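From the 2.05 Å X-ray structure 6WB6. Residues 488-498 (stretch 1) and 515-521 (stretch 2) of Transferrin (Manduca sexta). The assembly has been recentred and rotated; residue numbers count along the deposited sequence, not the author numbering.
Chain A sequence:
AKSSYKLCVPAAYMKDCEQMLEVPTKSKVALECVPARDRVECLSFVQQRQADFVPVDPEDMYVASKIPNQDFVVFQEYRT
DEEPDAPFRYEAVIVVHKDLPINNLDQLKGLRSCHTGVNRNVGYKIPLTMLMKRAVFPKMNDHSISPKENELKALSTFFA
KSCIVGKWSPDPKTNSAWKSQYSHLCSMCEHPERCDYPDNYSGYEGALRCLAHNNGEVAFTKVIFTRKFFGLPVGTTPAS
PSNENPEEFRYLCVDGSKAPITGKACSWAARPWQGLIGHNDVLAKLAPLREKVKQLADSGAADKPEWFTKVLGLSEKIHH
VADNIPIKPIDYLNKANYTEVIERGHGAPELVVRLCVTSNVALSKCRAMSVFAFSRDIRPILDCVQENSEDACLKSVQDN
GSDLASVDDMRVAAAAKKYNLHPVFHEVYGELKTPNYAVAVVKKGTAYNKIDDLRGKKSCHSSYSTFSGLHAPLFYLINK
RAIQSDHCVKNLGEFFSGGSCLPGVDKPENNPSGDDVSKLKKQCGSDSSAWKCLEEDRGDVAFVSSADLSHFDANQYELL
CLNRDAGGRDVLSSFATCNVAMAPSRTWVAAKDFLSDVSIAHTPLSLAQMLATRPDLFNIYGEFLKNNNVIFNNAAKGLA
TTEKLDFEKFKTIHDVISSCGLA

Stretch 1, residues 488-498: CVKNLGEFFSG
Stretch 2 (515-521) DDVSKLK

Residues 488-495 form a helix, with backbone bonds running from Leu492 N to Cys488 O (2.6 Å) through Phe496 N to Leu492 O (3.1 Å); Phe496 (phi/psi -86/63) then leaves helical geometry. Against it lies an irregular segment with a 3-10 turn at 518-520, closed by Leu520 N to Val517 O (3.1 Å). The CA atoms of Lys490 and Val517 are 5.0 Å apart, those of Gly493 and Lys519 5.4 Å, so both chains advance in the same sense.

Leu520 (m, t) points toward the helix. Its CD1 lies 3.1 Å from Val489 CG2 and its CD2 3.5 Å from Gly493 CA, where an ideal CB would sit only 3.4 Å from Leu520 CG. Val489 (p) also meets Val517 (m), CG1 to CG1, at 3.2 Å. Val489 O accepts the helical hydrogen bond from Gly493 N (3.0 Å); Leu520 CD1 also packs tightly against this oxygen, at 3.0 Å.

Glu494 (m, m) is shared by two lysines: Lys490 NZ (chi t, t, t, m) bonds its OE2 at 2.8 Å within the helix, while Lys519 NZ (t, t, m, chi4 140°) reaches its OE1 at 3.3 Å, a weak hydrogen bond within a salt bridge. Water 1 lies between the backbones, 3.1 Å from Phe496 O and 3.1 Å from Lys519 O, and can donate to each, weakly to the latter; with more acceptors in reach than protons, it need not serve both at once.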

# COMPACT_ATOMS: atom_id res chain seq x y z
N CYS A 488 -31.55 -26.42 -12.28
CA CYS A 488 -30.26 -26.66 -11.64
C CYS A 488 -30.43 -26.97 -10.16
O CYS A 488 -29.89 -27.95 -9.65
CB CYS A 488 -29.36 -25.45 -11.83
SG CYS A 488 -29.20 -24.97 -13.54
N VAL A 489 -31.16 -26.12 -9.45
CA VAL A 489 -31.32 -26.34 -8.02
C VAL A 489 -31.98 -27.70 -7.79
O VAL A 489 -31.46 -28.53 -7.03
CB VAL A 489 -32.10 -25.18 -7.38
CG1 VAL A 489 -33.44 -24.95 -8.10
CG2 VAL A 489 -32.26 -25.42 -5.89
N LYS A 490 -33.07 -27.99 -8.50
CA LYS A 490 -33.66 -29.32 -8.40
C LYS A 490 -32.61 -30.39 -8.72
O LYS A 490 -32.46 -31.37 -7.99
CB LYS A 490 -34.86 -29.47 -9.34
CG LYS A 490 -35.51 -30.87 -9.29
CD LYS A 490 -36.52 -31.11 -10.42
CE LYS A 490 -37.29 -32.43 -10.21
NZ LYS A 490 -36.48 -33.67 -10.40
N ASN A 491 -31.87 -30.19 -9.76
CA ASN A 491 -30.92 -31.22 -10.18
C ASN A 491 -29.81 -31.35 -9.16
O ASN A 491 -29.38 -32.48 -9.00
CB ASN A 491 -30.38 -31.01 -11.55
CG ASN A 491 -31.30 -31.56 -12.59
OD1 ASN A 491 -31.66 -32.70 -12.53
ND2 ASN A 491 -31.64 -30.75 -13.54
N LEU A 492 -29.35 -30.24 -8.58
CA LEU A 492 -28.43 -30.37 -7.46
C LEU A 492 -29.00 -31.32 -6.44
O LEU A 492 -28.33 -32.27 -6.00
CB LEU A 492 -28.15 -29.01 -6.81
CG LEU A 492 -27.27 -29.09 -5.55
CD1 LEU A 492 -25.88 -29.60 -5.90
CD2 LEU A 492 -27.20 -27.76 -4.81
N GLY A 493 -30.27 -31.10 -6.08
CA GLY A 493 -30.93 -31.98 -5.13
C GLY A 493 -30.92 -33.42 -5.59
O GLY A 493 -30.74 -34.33 -4.79
N GLU A 494 -31.07 -33.63 -6.90
CA GLU A 494 -31.07 -34.99 -7.42
C GLU A 494 -29.67 -35.60 -7.42
O GLU A 494 -29.55 -36.82 -7.36
CB GLU A 494 -31.68 -35.04 -8.82
CG GLU A 494 -33.11 -34.49 -8.91
CD GLU A 494 -34.16 -35.32 -8.15
OE1 GLU A 494 -33.79 -36.34 -7.54
OE2 GLU A 494 -35.36 -34.94 -8.16
N PHE A 495 -28.61 -34.79 -7.46
CA PHE A 495 -27.28 -35.38 -7.29
C PHE A 495 -27.06 -35.81 -5.84
O PHE A 495 -26.68 -36.96 -5.57
CB PHE A 495 -26.20 -34.40 -7.72
CG PHE A 495 -24.81 -34.95 -7.54
CD1 PHE A 495 -24.18 -34.88 -6.31
CD2 PHE A 495 -24.15 -35.54 -8.60
CE1 PHE A 495 -22.88 -35.40 -6.13
CE2 PHE A 495 -22.86 -36.05 -8.42
CZ PHE A 495 -22.24 -35.98 -7.17
N PHE A 496 -27.27 -34.91 -4.88
CA PHE A 496 -27.20 -35.27 -3.47
C PHE A 496 -28.56 -35.82 -3.03
O PHE A 496 -29.25 -35.27 -2.17
CB PHE A 496 -26.78 -34.07 -2.62
CG PHE A 496 -25.39 -33.60 -2.92
CD1 PHE A 496 -24.30 -34.32 -2.47
CD2 PHE A 496 -25.18 -32.46 -3.66
CE1 PHE A 496 -23.02 -33.90 -2.74
CE2 PHE A 496 -23.89 -32.04 -3.93
CZ PHE A 496 -22.81 -32.77 -3.46
N SER A 497 -28.92 -36.94 -3.66
CA SER A 497 -30.25 -37.52 -3.53
C SER A 497 -30.57 -37.97 -2.10
O SER A 497 -31.74 -38.21 -1.80
CB SER A 497 -30.40 -38.71 -4.49
OG SER A 497 -29.49 -39.75 -4.17
N GLY A 498 -29.56 -38.08 -1.23
CA GLY A 498 -29.79 -38.32 0.18
C GLY A 498 -30.30 -37.12 0.94
O GLY A 498 -30.64 -37.24 2.11
N ASP A 515 -38.99 -24.39 -8.78
CA ASP A 515 -39.08 -25.83 -9.02
C ASP A 515 -39.09 -26.59 -7.70
O ASP A 515 -39.13 -25.99 -6.63
CB ASP A 515 -37.92 -26.30 -9.91
N ASP A 516 -39.07 -27.92 -7.80
CA ASP A 516 -39.13 -28.81 -6.64
C ASP A 516 -37.76 -28.86 -5.97
O ASP A 516 -36.92 -29.71 -6.29
CB ASP A 516 -39.59 -30.20 -7.07
N VAL A 517 -37.53 -27.96 -5.02
CA VAL A 517 -36.24 -27.86 -4.34
C VAL A 517 -36.32 -28.33 -2.89
O VAL A 517 -35.44 -28.01 -2.09
CB VAL A 517 -35.68 -26.43 -4.44
CG1 VAL A 517 -35.47 -26.05 -5.90
CG2 VAL A 517 -36.61 -25.43 -3.79
N SER A 518 -37.36 -29.11 -2.55
CA SER A 518 -37.57 -29.58 -1.18
C SER A 518 -36.43 -30.46 -0.68
O SER A 518 -36.19 -30.52 0.53
CB SER A 518 -38.89 -30.35 -1.07
OG SER A 518 -39.05 -31.27 -2.15
N LYS A 519 -35.74 -31.18 -1.57
CA LYS A 519 -34.63 -32.02 -1.14
C LYS A 519 -33.47 -31.20 -0.57
O LYS A 519 -32.70 -31.71 0.24
CB LYS A 519 -34.13 -32.87 -2.31
CG LYS A 519 -33.50 -34.20 -1.91
CD LYS A 519 -33.55 -35.22 -3.05
CE LYS A 519 -34.96 -35.77 -3.20
NZ LYS A 519 -35.36 -35.93 -4.62
N LEU A 520 -33.35 -29.94 -0.98
CA LEU A 520 -32.22 -29.10 -0.61
C LEU A 520 -32.36 -28.43 0.75
O LEU A 520 -31.43 -27.73 1.17
CB LEU A 520 -32.01 -28.07 -1.71
CG LEU A 520 -31.65 -28.82 -2.99
CD1 LEU A 520 -31.86 -27.95 -4.16
CD2 LEU A 520 -30.19 -29.33 -2.96
N LYS A 521 -33.47 -28.63 1.44
CA LYS A 521 -33.59 -28.23 2.84
C LYS A 521 -33.87 -29.44 3.71
O LYS A 521 -34.18 -29.27 4.89
CB LYS A 521 -34.68 -27.17 3.02
O HOH W 1 -30.52 -32.51 -1.88